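Local coordinates for protein alkaline phosphatase (Antarctic bacterium, PDB 2W5V) that probably hydrolyses phosphate monoesters as a zinc- and magnesium-dependent alkaline phosphatase, passing through a phosphoserine intermediate, at residues Y63-N68 and F287-G292; S75-D80 and V104-T109; T197-F202 and G228-A233. The protein carries 1 engineered substitution. All blocks are in the same frame, centred on the assembly; numbering follows the deposited sequence.

The three contacts join loops and helix ends around the central mixed sheet of one alpha/beta subunit. Along the chain, contact 1 opens first, at 63-68, and closes last, at 287-292; contact 2 and then contact 3 are completed in between. Strand 68-73 joins contact 1 to contact 2, beginning at the end of 63-68 and leading into 75-80. Helix 267-291 carries K289 near its end and packs farther back against helix 230-242 of contact 3. Centres of contacts 1 and 3 are 22 Å apart, those of 1 and 2 33 Å, and those of 2 and 3 35 Å, across the chain's centre. Contacts 1 and 2 lie where the subunit meets its partner, while contact 3 is built within one chain.

Contact 1: residues Y63-N68 and F287-G292; sequences YTQFKN and FAKKDG
The ammonium nitrogen NZ of K289 is held by two acceptors, the side-chain oxygen OE1 of Q65 at 3.1 Å from NZ and a water 2.9 Å from NZ. That water donates to the backbone O of Q65 (2.8 Å), so a single glutamine receives the lysine directly and through a bridge. In the alpha/beta fold of the alkaline phosphatases this surface contact joins the last turn of helix 267-291 to the short 3-10 turn that leads into strand 68-73. The donor meets OE1 at a C=O...N angle of 134° and lies 18° off the carbonyl plane, a comfortable approach to an amide oxygen.

Lysine suits the helix side because its chain, extended beyond CG, spans the gap between backbones 10.7 Å apart at the CA atoms of Q65 and K289. Glutamine suits the loop side because its amide can serve both ways: while OE1 accepts, NE2 makes a weak bond to N62 OD1, which is consistent with this orientation of the amide. Beneath it F66 turns inward onto V298 and I281, and nearby K67 and N68 pack on I355 of the second subunit. The 3-10 turn that carries Q65 is closed by F66 N bonding to Y63 O at 3.1 Å.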
ATOM      1  N   TYR B  63       9.089   1.559 -10.115  1.00 16.91           N
ATOM      2  CA  TYR B  63       8.067   2.067  -9.203  1.00 14.05           C
ATOM      3  C   TYR B  63       8.440   3.433  -8.607  1.00 20.47           C
ATOM      4  O   TYR B  63       7.568   4.273  -8.390  1.00 22.40           O
ATOM      5  CB  TYR B  63       7.794   1.074  -8.064  1.00 19.32           C
ATOM      6  CG  TYR B  63       6.928  -0.102  -8.449  1.00 16.50           C
ATOM      7  CD1 TYR B  63       7.476  -1.367  -8.613  1.00 17.90           C
ATOM      8  CD2 TYR B  63       5.565   0.053  -8.652  1.00 17.54           C
ATOM      9  CE1 TYR B  63       6.683  -2.453  -8.977  1.00 20.43           C
ATOM     10  CE2 TYR B  63       4.759  -1.023  -9.016  1.00 16.65           C
ATOM     11  CZ  TYR B  63       5.322  -2.274  -9.175  1.00 21.19           C
ATOM     12  OH  TYR B  63       4.526  -3.350  -9.527  1.00 18.13           O
ATOM     13  N   THR B  64       9.724   3.657  -8.324  1.00 18.41           N
ATOM     14  CA  THR B  64      10.126   4.880  -7.623  1.00 21.98           C
ATOM     15  C   THR B  64       9.945   6.156  -8.452  1.00 21.49           C
ATOM     16  O   THR B  64      10.047   7.261  -7.925  1.00 21.94           O
ATOM     17  CB  THR B  64      11.581   4.828  -7.120  1.00 23.64           C
ATOM     18  OG1 THR B  64      12.461   4.686  -8.240  1.00 22.53           O
ATOM     19  CG2 THR B  64      11.773   3.669  -6.157  1.00 29.39           C
ATOM     20  N   GLN B  65       9.695   6.003  -9.745  1.00 18.23           N
ATOM     21  CA  GLN B  65       9.429   7.159 -10.599  1.00 17.67           C
ATOM     22  C   GLN B  65       8.063   7.790 -10.328  1.00 18.80           C
ATOM     23  O   GLN B  65       7.819   8.926 -10.725  1.00 25.06           O
ATOM     24  CB  GLN B  65       9.527   6.776 -12.078  1.00 17.34           C
ATOM     25  CG  GLN B  65      10.900   6.321 -12.523  1.00 18.41           C
ATOM     26  CD  GLN B  65      10.991   6.108 -14.021  1.00 23.85           C
ATOM     27  OE1 GLN B  65      10.685   7.006 -14.808  1.00 25.49           O
ATOM     28  NE2 GLN B  65      11.417   4.917 -14.425  1.00 25.83           N
ATOM     29  N   PHE B  66       7.165   7.059  -9.669  1.00 16.20           N
ATOM     30  CA  PHE B  66       5.800   7.551  -9.478  1.00 15.00           C
ATOM     31  C   PHE B  66       5.654   8.474  -8.276  1.00 18.81           C
ATOM     32  O   PHE B  66       6.235   8.231  -7.223  1.00 17.73           O
ATOM     33  CB  PHE B  66       4.805   6.392  -9.326  1.00 18.38           C
ATOM     34  CG  PHE B  66       4.563   5.621 -10.590  1.00 20.56           C
ATOM     35  CD1 PHE B  66       5.192   4.401 -10.808  1.00 18.22           C
ATOM     36  CD2 PHE B  66       3.690   6.103 -11.557  1.00 16.10           C
ATOM     37  CE1 PHE B  66       4.961   3.690 -11.971  1.00 20.46           C
ATOM     38  CE2 PHE B  66       3.454   5.390 -12.722  1.00 14.02           C
ATOM     39  CZ  PHE B  66       4.088   4.189 -12.926  1.00 16.28           C
ATOM     40  N   LYS B  67       4.859   9.524  -8.439  1.00 18.76           N
ATOM     41  CA  LYS B  67       4.538  10.423  -7.341  1.00 17.97           C
ATOM     42  C   LYS B  67       3.074  10.245  -6.941  1.00 20.66           C
ATOM     43  O   LYS B  67       2.739  10.107  -5.759  1.00 19.18           O
ATOM     44  CB  LYS B  67       4.793  11.876  -7.756  1.00 20.77           C
ATOM     45  CG  LYS B  67       6.238  12.167  -8.104  1.00 20.60           C
ATOM     46  CD  LYS B  67       7.143  11.773  -6.946  1.00 28.59           C
ATOM     47  CE  LYS B  67       8.609  11.984  -7.257  1.00 35.21           C
ATOM     48  NZ  LYS B  67       9.466  11.554  -6.106  1.00 36.46           N
ATOM     49  N   ASN B  68       2.198  10.255  -7.941  1.00 15.79           N
ATOM     50  CA  ASN B  68       0.765  10.126  -7.706  1.00 14.74           C
ATOM     51  C   ASN B  68       0.378   8.680  -7.431  1.00 18.81           C
ATOM     52  O   ASN B  68       0.550   7.818  -8.292  1.00 19.33           O
ATOM     53  CB  ASN B  68      -0.008  10.663  -8.908  1.00 16.29           C
ATOM     54  CG  ASN B  68       0.241  12.140  -9.135  1.00 24.02           C
ATOM     55  OD1 ASN B  68       0.289  12.920  -8.180  1.00 24.18           O
ATOM     56  ND2 ASN B  68       0.408  12.533 -10.393  1.00 20.80           N
ATOM     57  N   PHE B 287       8.785   5.822 -22.582  1.00 23.37           N
ATOM     58  CA  PHE B 287       8.025   6.398 -23.685  1.00 24.12           C
ATOM     59  C   PHE B 287       7.230   7.624 -23.253  1.00 24.91           C
ATOM     60  O   PHE B 287       7.228   8.636 -23.944  1.00 25.23           O
ATOM     61  CB  PHE B 287       7.065   5.391 -24.308  1.00 22.26           C
ATOM     62  CG  PHE B 287       6.195   5.994 -25.373  1.00 21.71           C
ATOM     63  CD1 PHE B 287       6.719   6.289 -26.621  1.00 24.18           C
ATOM     64  CD2 PHE B 287       4.864   6.286 -25.124  1.00 24.63           C
ATOM     65  CE1 PHE B 287       5.927   6.855 -27.611  1.00 28.02           C
ATOM     66  CE2 PHE B 287       4.069   6.850 -26.112  1.00 20.77           C
ATOM     67  CZ  PHE B 287       4.602   7.136 -27.350  1.00 27.97           C
ATOM     68  N   ALA B 288       6.543   7.516 -22.117  1.00 21.02           N
ATOM     69  CA  ALA B 288       5.682   8.594 -21.634  1.00 24.96           C
ATOM     70  C   ALA B 288       6.444   9.881 -21.371  1.00 26.88           C
ATOM     71  O   ALA B 288       5.935  10.971 -21.619  1.00 22.29           O
ATOM     72  CB  ALA B 288       4.946   8.158 -20.381  1.00 16.37           C
ATOM     73  N   LYS B 289       7.663   9.758 -20.853  1.00 26.45           N
ATOM     74  CA  LYS B 289       8.460  10.942 -20.539  1.00 26.04           C
ATOM     75  C   LYS B 289       8.962  11.623 -21.811  1.00 29.69           C
ATOM     76  O   LYS B 289       8.999  12.853 -21.900  1.00 29.83           O
ATOM     77  CB  LYS B 289       9.605  10.576 -19.592  1.00 23.66           C
ATOM     78  CG  LYS B 289       9.096  10.287 -18.176  1.00 31.21           C
ATOM     79  CD  LYS B 289      10.203  10.201 -17.124  1.00 33.66           C
ATOM     80  CE  LYS B 289       9.594  10.206 -15.718  1.00 36.49           C
ATOM     81  NZ  LYS B 289      10.608  10.103 -14.619  1.00 40.82           N
ATOM     82  N   LYS B 290       9.323  10.815 -22.803  1.00 26.49           N
ATOM     83  CA  LYS B 290       9.714  11.324 -24.112  1.00 31.55           C
ATOM     84  C   LYS B 290       8.515  11.949 -24.840  1.00 31.21           C
ATOM     85  O   LYS B 290       8.618  13.039 -25.396  1.00 29.78           O
ATOM     86  CB  LYS B 290      10.289  10.192 -24.970  1.00 36.38           C
ATOM     87  CG  LYS B 290      11.092  10.663 -26.164  1.00 49.05           C
ATOM     88  CD  LYS B 290      10.641   9.967 -27.442  1.00 62.14           C
ATOM     89  CE  LYS B 290      10.458   8.470 -27.244  1.00 68.71           C
ATOM     90  NZ  LYS B 290       9.935   7.811 -28.476  1.00 71.46           N
ATOM     91  N   ASP B 291       7.382  11.248 -24.817  1.00 30.10           N
ATOM     92  CA  ASP B 291       6.168  11.648 -25.533  1.00 31.61           C
ATOM     93  C   ASP B 291       5.488  12.888 -24.937  1.00 32.35           C
ATOM     94  O   ASP B 291       5.103  13.808 -25.667  1.00 27.89           O
ATOM     95  CB  ASP B 291       5.176  10.473 -25.564  1.00 27.80           C
ATOM     96  CG  ASP B 291       3.890  10.801 -26.311  1.00 33.76           C
ATOM     97  OD1 ASP B 291       3.923  10.926 -27.555  1.00 32.53           O
ATOM     98  OD2 ASP B 291       2.834  10.901 -25.651  1.00 33.41           O
ATOM     99  N   GLY B 292       5.316  12.888 -23.619  1.00 30.22           N
ATOM    100  CA  GLY B 292       4.704  14.003 -22.918  1.00 34.54           C
ATOM    101  C   GLY B 292       3.183  14.074 -22.977  1.00 31.57           C
ATOM    102  O   GLY B 292       2.577  14.921 -22.319  1.00 29.33           O
TER
HETATM  103  O   HOH W   1       9.578  10.749 -11.959  1.00 42.82           O

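Contact 2: residues S75-D80 and V104-T109; sequences SSSRED and VADDST
S77 and R78 converge on the carboxylate of D106, and OD1 takes the larger share. The hydroxyl OG of S77 donates to OD1 at 2.6 Å, arriving 37° out of the carboxylate plane. NE of R78 forms a salt bridge to the same oxygen at 3.0 Å, while NH2 adds a weak hydrogen bond to OD2 at 3.4 Å. Guanidinium and carboxylate stand nearly perpendicular, 84° apart, so this is not the flat two-pronged pairing of an ideal arginine-aspartate bridge. Having two donors close to OD1 would probably favour the ionised aspartate.

D106 presents its acid with CG anti to the backbone N (chi1 -167°), and R78 reaches it with a chain extended from CG to NE. Arginine is long enough to cross between the loops and brings N-H donors in NE and NH2; aspartate offers two oxygens for S77 and R78 to share. Serine fits position 77 because its short hydroxyl meets the acid close to the backbone.

Each loop is shaped by its own polar bonds. In 75-80, S76 forms an ST turn and ST motif: its OG accepts from R78 N (3.1 Å) and E79 N (2.9 Å), and donates to E79 OE1 at 2.7 Å. In 104-109 a type I turn runs from A105 to S108, closed by S108 N to A105 O at 2.8 Å. From within that turn D107 also makes an Asx turn, its OD1 accepting from both N and OG1 of T109, the latter at 2.6 Å.

Farther out, R78 touches Y98, E79 OE1 accepts from N99 N, and S75 OG bonds Y55 OH of the second subunit. The contact thus joins the loop between strand 68-73 and helix 86-93 to the loop between helix 86-93 and helix 114-120, on the protein surface.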
ATOM      1  N   SER B  75     -13.181  -5.814  -3.970  1.00 14.69           N
ATOM      2  CA  SER B  75     -14.271  -6.798  -3.856  1.00 15.31           C
ATOM      3  C   SER B  75     -15.202  -6.768  -5.070  1.00 16.45           C
ATOM      4  O   SER B  75     -15.408  -5.717  -5.679  1.00 16.20           O
ATOM      5  CB  SER B  75     -15.080  -6.596  -2.565  1.00 17.27           C
ATOM      6  OG  SER B  75     -14.276  -6.790  -1.409  1.00 20.46           O
ATOM      7  N   SER B  76     -15.757  -7.928  -5.419  1.00 16.25           N
ATOM      8  CA  SER B  76     -16.673  -8.045  -6.553  1.00 13.82           C
ATOM      9  C   SER B  76     -18.092  -7.708  -6.109  1.00 17.20           C
ATOM     10  O   SER B  76     -18.310  -7.278  -4.973  1.00 16.19           O
ATOM     11  CB  SER B  76     -16.627  -9.461  -7.128  1.00 17.87           C
ATOM     12  OG  SER B  76     -17.384 -10.348  -6.318  1.00 17.67           O
ATOM     13  N   SER B  77     -19.067  -7.901  -6.992  1.00 14.02           N
ATOM     14  CA  SER B  77     -20.448  -7.606  -6.616  1.00 17.78           C
ATOM     15  C   SER B  77     -21.024  -8.687  -5.701  1.00 19.91           C
ATOM     16  O   SER B  77     -22.025  -8.461  -5.036  1.00 26.77           O
ATOM     17  CB  SER B  77     -21.330  -7.446  -7.859  1.00 18.31           C
ATOM     18  OG  SER B  77     -21.406  -8.675  -8.553  1.00 24.77           O
ATOM     19  N   ARG B  78     -20.404  -9.863  -5.661  1.00 18.36           N
ATOM     20  CA  ARG B  78     -20.953 -10.955  -4.851  1.00 19.11           C
ATOM     21  C   ARG B  78     -19.981 -11.526  -3.813  1.00 23.84           C
ATOM     22  O   ARG B  78     -20.388 -12.281  -2.932  1.00 21.98           O
ATOM     23  CB  ARG B  78     -21.447 -12.089  -5.742  1.00 18.66           C
ATOM     24  CG  ARG B  78     -22.528 -11.670  -6.719  1.00 20.57           C
ATOM     25  CD  ARG B  78     -23.002 -12.862  -7.545  1.00 29.33           C
ATOM     26  NE  ARG B  78     -24.052 -12.460  -8.483  1.00 38.77           N
ATOM     27  CZ  ARG B  78     -24.522 -13.226  -9.463  1.00 50.04           C
ATOM     28  NH1 ARG B  78     -24.037 -14.447  -9.647  1.00 52.58           N
ATOM     29  NH2 ARG B  78     -25.475 -12.767 -10.261  1.00 48.35           N
ATOM     30  N   GLU B  79     -18.702 -11.174  -3.922  1.00 21.47           N
ATOM     31  CA  GLU B  79     -17.679 -11.817  -3.104  1.00 20.67           C
ATOM     32  C   GLU B  79     -16.700 -10.807  -2.503  1.00 19.86           C
ATOM     33  O   GLU B  79     -16.225  -9.914  -3.202  1.00 19.20           O
ATOM     34  CB  GLU B  79     -16.907 -12.830  -3.956  1.00 17.88           C
ATOM     35  CG  GLU B  79     -17.731 -14.049  -4.414  1.00 24.63           C
ATOM     36  CD  GLU B  79     -18.204 -13.978  -5.871  1.00 24.94           C
ATOM     37  OE1 GLU B  79     -18.015 -12.928  -6.538  1.00 19.76           O
ATOM     38  OE2 GLU B  79     -18.769 -14.989  -6.356  1.00 28.57           O
ATOM     39  N   ASP B  80     -16.384 -10.953  -1.216  1.00 19.31           N
ATOM     40  CA  ASP B  80     -15.380 -10.089  -0.592  1.00 20.81           C
ATOM     41  C   ASP B  80     -14.019 -10.241  -1.259  1.00 17.30           C
ATOM     42  O   ASP B  80     -13.276  -9.275  -1.395  1.00 16.83           O
ATOM     43  CB  ASP B  80     -15.234 -10.380   0.907  1.00 25.48           C
ATOM     44  CG  ASP B  80     -16.352  -9.767   1.742  1.00 40.00           C
ATOM     45  OD1 ASP B  80     -16.976  -8.783   1.292  1.00 35.25           O
ATOM     46  OD2 ASP B  80     -16.598 -10.268   2.861  1.00 49.21           O
ATOM     47  N   VAL B 104     -19.152  -8.700 -18.581  1.00 15.66           N
ATOM     48  CA  VAL B 104     -20.605  -8.692 -18.402  1.00 16.35           C
ATOM     49  C   VAL B 104     -20.958  -8.218 -16.988  1.00 18.28           C
ATOM     50  O   VAL B 104     -20.164  -8.356 -16.046  1.00 16.87           O
ATOM     51  CB  VAL B 104     -21.258 -10.074 -18.670  1.00 15.63           C
ATOM     52  CG1 VAL B 104     -21.018 -10.503 -20.102  1.00 16.02           C
ATOM     53  CG2 VAL B 104     -20.732 -11.121 -17.687  1.00 18.08           C
ATOM     54  N   ALA B 105     -22.147  -7.641 -16.861  1.00 16.51           N
ATOM     55  CA  ALA B 105     -22.638  -7.121 -15.593  1.00 16.16           C
ATOM     56  C   ALA B 105     -23.149  -8.236 -14.692  1.00 19.82           C
ATOM     57  O   ALA B 105     -23.178  -9.404 -15.080  1.00 23.37           O
ATOM     58  CB  ALA B 105     -23.738  -6.082 -15.835  1.00 17.14           C
ATOM     59  N   ASP B 106     -23.565  -7.870 -13.486  1.00 24.76           N
ATOM     60  CA  ASP B 106     -24.010  -8.857 -12.518  1.00 27.56           C
ATOM     61  C   ASP B 106     -25.160  -9.726 -13.021  1.00 29.19           C
ATOM     62  O   ASP B 106     -25.303 -10.868 -12.582  1.00 29.94           O
ATOM     63  CB  ASP B 106     -24.398  -8.189 -11.203  1.00 34.18           C
ATOM     64  CG  ASP B 106     -24.557  -9.186 -10.085  1.00 40.98           C
ATOM     65  OD1 ASP B 106     -23.526  -9.700  -9.600  1.00 32.52           O
ATOM     66  OD2 ASP B 106     -25.712  -9.467  -9.700  1.00 47.30           O
ATOM     67  N   ASP B 107     -25.974  -9.186 -13.931  1.00 25.68           N
ATOM     68  CA  ASP B 107     -27.084  -9.931 -14.534  1.00 33.17           C
ATOM     69  C   ASP B 107     -26.694 -10.655 -15.826  1.00 32.03           C
ATOM     70  O   ASP B 107     -27.555 -11.107 -16.577  1.00 31.24           O
ATOM     71  CB  ASP B 107     -28.277  -9.006 -14.806  1.00 40.88           C
ATOM     72  CG  ASP B 107     -27.999  -7.987 -15.906  1.00 42.88           C
ATOM     73  OD1 ASP B 107     -26.915  -8.047 -16.524  1.00 39.02           O
ATOM     74  OD2 ASP B 107     -28.867  -7.120 -16.152  1.00 47.55           O
ATOM     75  N   SER B 108     -25.397 -10.734 -16.094  1.00 29.71           N
ATOM     76  CA  SER B 108     -24.883 -11.482 -17.242  1.00 31.19           C
ATOM     77  C   SER B 108     -24.982 -10.780 -18.606  1.00 33.94           C
ATOM     78  O   SER B 108     -24.536 -11.327 -19.612  1.00 33.84           O
ATOM     79  CB  SER B 108     -25.529 -12.870 -17.310  1.00 39.87           C
ATOM     80  OG  SER B 108     -24.943 -13.733 -16.352  1.00 47.94           O
ATOM     81  N   THR B 109     -25.546  -9.577 -18.648  1.00 27.29           N
ATOM     82  CA  THR B 109     -25.629  -8.837 -19.906  1.00 24.60           C
ATOM     83  C   THR B 109     -24.314  -8.129 -20.227  1.00 27.67           C
ATOM     84  O   THR B 109     -23.621  -7.657 -19.326  1.00 25.33           O
ATOM     85  CB  THR B 109     -26.754  -7.787 -19.880  1.00 27.09           C
ATOM     86  OG1 THR B 109     -26.526  -6.870 -18.805  1.00 27.38           O
ATOM     87  CG2 THR B 109     -28.110  -8.458 -19.696  1.00 33.67           C
TER

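Contact 3: residues T197-F202 and G228-A233; sequences TALTDF and GNFLSA. Unlike the reference sequence in segment 197-202: A198 (reference Gly).
L199 meets F230 and A233 by purely apolar packing. Its CD1 methyl does most of the touching, 3.7 Å from CD1 of F230 and 3.9 Å from CB of A233, while its CG rests 4.1 Å from CE1 of F230. The leucine side chain crosses the phenylalanine at about a right angle and comes at the ring obliquely. F230 and A233 stand three residues apart on the helix and so lie on neighbouring turns of one flank, where the single methyl bridges them. With CG of F230 anti to its backbone N (chi1 168°), the ring swings to the side on which L199 sits. Small A233 lets the branched leucine come close to the helix, and the flat ring offers it a broad apolar partner.

Backbone and capping bonds set the two pieces in place. A233 N bonds N229 O at 2.9 Å, closing the first turn of helix 230-242. N229 occupies the N-cap position, although its side chain makes no capping bond. On the other segment, the side chain of D201 caps the start of helix 202-205.

L199 extends the apolar patch to A234 and L237, and to F213 on strand 210-214; L215 touches both L199 and F230. The F230 side chain is about 9 Å from that of E254, a magnesium ligand, but takes no part in the metal site. The contact thus lays the loop between strand 192-195, the outermost strand of this chain's sheet at that end, and helix 202-205 against the start of helix 230-242, whose L231 and S232 pack on helix 267-291.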
ATOM      1  N   THR B 197       5.527 -17.326 -34.559  1.00 35.18           N
ATOM      2  CA  THR B 197       6.918 -17.744 -34.460  1.00 36.58           C
ATOM      3  C   THR B 197       7.680 -16.973 -33.387  1.00 45.06           C
ATOM      4  O   THR B 197       8.202 -17.563 -32.443  1.00 50.92           O
ATOM      5  CB  THR B 197       7.642 -17.573 -35.798  1.00 40.32           C
ATOM      6  OG1 THR B 197       6.970 -18.341 -36.803  1.00 46.57           O
ATOM      7  CG2 THR B 197       9.075 -18.044 -35.684  1.00 48.73           C
ATOM      8  N   ALA B 198       7.747 -15.655 -33.534  1.00 41.05           N
ATOM      9  CA  ALA B 198       8.456 -14.818 -32.568  1.00 42.41           C
ATOM     10  C   ALA B 198       8.018 -13.363 -32.690  1.00 37.73           C
ATOM     11  O   ALA B 198       7.432 -12.971 -33.701  1.00 37.64           O
ATOM     12  CB  ALA B 198       9.965 -14.935 -32.771  1.00 45.76           C
ATOM     13  N   LEU B 199       8.288 -12.565 -31.660  1.00 28.99           N
ATOM     14  CA  LEU B 199       8.089 -11.127 -31.775  1.00 25.30           C
ATOM     15  C   LEU B 199       9.095 -10.613 -32.783  1.00 31.84           C
ATOM     16  O   LEU B 199      10.232 -11.069 -32.817  1.00 38.28           O
ATOM     17  CB  LEU B 199       8.334 -10.414 -30.446  1.00 28.94           C
ATOM     18  CG  LEU B 199       7.234 -10.271 -29.411  1.00 30.10           C
ATOM     19  CD1 LEU B 199       7.780  -9.430 -28.251  1.00 34.43           C
ATOM     20  CD2 LEU B 199       5.975  -9.652 -29.995  1.00 24.14           C
ATOM     21  N   THR B 200       8.672  -9.667 -33.607  1.00 37.04           N
ATOM     22  CA  THR B 200       9.547  -9.071 -34.602  1.00 38.89           C
ATOM     23  C   THR B 200       9.787  -7.617 -34.221  1.00 43.11           C
ATOM     24  O   THR B 200       9.371  -7.176 -33.146  1.00 41.84           O
ATOM     25  CB  THR B 200       8.893  -9.123 -35.983  1.00 47.42           C
ATOM     26  OG1 THR B 200       7.637  -8.439 -35.928  1.00 48.82           O
ATOM     27  CG2 THR B 200       8.644 -10.565 -36.391  1.00 46.43           C
ATOM     28  N   ASP B 201      10.454  -6.871 -35.095  1.00 44.64           N
ATOM     29  CA  ASP B 201      10.636  -5.438 -34.871  1.00 47.13           C
ATOM     30  C   ASP B 201       9.522  -4.652 -35.556  1.00 45.12           C
ATOM     31  O   ASP B 201       8.713  -5.221 -36.296  1.00 49.41           O
ATOM     32  CB  ASP B 201      12.005  -4.970 -35.373  1.00 53.08           C
ATOM     33  CG  ASP B 201      12.065  -4.860 -36.886  1.00 72.18           C
ATOM     34  OD1 ASP B 201      11.317  -5.597 -37.569  1.00 73.82           O
ATOM     35  OD2 ASP B 201      12.861  -4.035 -37.392  1.00 79.93           O
ATOM     36  N   PHE B 202       9.486  -3.344 -35.324  1.00 36.33           N
ATOM     37  CA  PHE B 202       8.421  -2.517 -35.876  1.00 35.31           C
ATOM     38  C   PHE B 202       8.353  -2.555 -37.404  1.00 40.06           C
ATOM     39  O   PHE B 202       7.279  -2.748 -37.976  1.00 35.47           O
ATOM     40  CB  PHE B 202       8.525  -1.073 -35.385  1.00 35.73           C
ATOM     41  CG  PHE B 202       7.480  -0.164 -35.966  1.00 39.35           C
ATOM     42  CD1 PHE B 202       6.131  -0.425 -35.776  1.00 35.51           C
ATOM     43  CD2 PHE B 202       7.845   0.946 -36.709  1.00 46.09           C
ATOM     44  CE1 PHE B 202       5.167   0.406 -36.311  1.00 35.47           C
ATOM     45  CE2 PHE B 202       6.884   1.782 -37.248  1.00 45.66           C
ATOM     46  CZ  PHE B 202       5.545   1.511 -37.050  1.00 38.55           C
ATOM     47  N   GLY B 228      12.587 -14.187 -21.091  1.00 32.27           N
ATOM     48  CA  GLY B 228      13.311 -12.975 -21.420  1.00 35.67           C
ATOM     49  C   GLY B 228      12.400 -11.761 -21.441  1.00 32.85           C
ATOM     50  O   GLY B 228      11.368 -11.747 -20.767  1.00 26.14           O
ATOM     51  N   ASN B 229      12.776 -10.754 -22.227  1.00 28.77           N
ATOM     52  CA  ASN B 229      12.123  -9.444 -22.197  1.00 28.65           C
ATOM     53  C   ASN B 229      10.852  -9.336 -23.038  1.00 31.63           C
ATOM     54  O   ASN B 229      10.526  -8.262 -23.547  1.00 27.06           O
ATOM     55  CB  ASN B 229      13.105  -8.348 -22.616  1.00 32.67           C
ATOM     56  CG  ASN B 229      13.299  -8.288 -24.117  1.00 43.82           C
ATOM     57  OD1 ASN B 229      13.568  -7.226 -24.677  1.00 53.87           O
ATOM     58  ND2 ASN B 229      13.154  -9.430 -24.779  1.00 44.63           N
ATOM     59  N   PHE B 230      10.131 -10.442 -23.171  1.00 29.51           N
ATOM     60  CA  PHE B 230       8.883 -10.434 -23.928  1.00 27.90           C
ATOM     61  C   PHE B 230       7.934  -9.293 -23.544  1.00 26.76           C
ATOM     62  O   PHE B 230       7.455  -8.555 -24.404  1.00 23.35           O
ATOM     63  CB  PHE B 230       8.141 -11.754 -23.772  1.00 25.43           C
ATOM     64  CG  PHE B 230       6.730 -11.699 -24.284  1.00 23.51           C
ATOM     65  CD1 PHE B 230       6.482 -11.657 -25.648  1.00 24.11           C
ATOM     66  CD2 PHE B 230       5.658 -11.669 -23.408  1.00 26.85           C
ATOM     67  CE1 PHE B 230       5.181 -11.606 -26.134  1.00 23.90           C
ATOM     68  CE2 PHE B 230       4.351 -11.611 -23.883  1.00 21.74           C
ATOM     69  CZ  PHE B 230       4.115 -11.579 -25.251  1.00 28.92           C
ATOM     70  N   LEU B 231       7.641  -9.154 -22.255  1.00 24.73           N
ATOM     71  CA  LEU B 231       6.625  -8.190 -21.851  1.00 23.86           C
ATOM     72  C   LEU B 231       7.027  -6.767 -22.250  1.00 28.21           C
ATOM     73  O   LEU B 231       6.238  -6.041 -22.850  1.00 24.00           O
ATOM     74  CB  LEU B 231       6.319  -8.293 -20.349  1.00 19.36           C
ATOM     75  CG  LEU B 231       5.219  -7.384 -19.801  1.00 22.19           C
ATOM     76  CD1 LEU B 231       3.895  -7.648 -20.500  1.00 24.08           C
ATOM     77  CD2 LEU B 231       5.084  -7.582 -18.303  1.00 25.02           C
ATOM     78  N   SER B 232       8.256  -6.368 -21.937  1.00 25.04           N
ATOM     79  CA  SER B 232       8.726  -5.050 -22.353  1.00 23.58           C
ATOM     80  C   SER B 232       8.740  -4.900 -23.873  1.00 26.30           C
ATOM     81  O   SER B 232       8.216  -3.925 -24.409  1.00 29.03           O
ATOM     82  CB  SER B 232      10.115  -4.754 -21.788  1.00 21.69           C
ATOM     83  OG  SER B 232      10.053  -4.615 -20.382  1.00 31.26           O
ATOM     84  N   ALA B 233       9.346  -5.863 -24.561  1.00 23.49           N
ATOM     85  CA  ALA B 233       9.492  -5.786 -26.011  1.00 22.33           C
ATOM     86  C   ALA B 233       8.137  -5.706 -26.712  1.00 25.67           C
ATOM     87  O   ALA B 233       7.975  -4.959 -27.677  1.00 25.30           O
ATOM     88  CB  ALA B 233      10.299  -6.976 -26.540  1.00 23.90           C
TER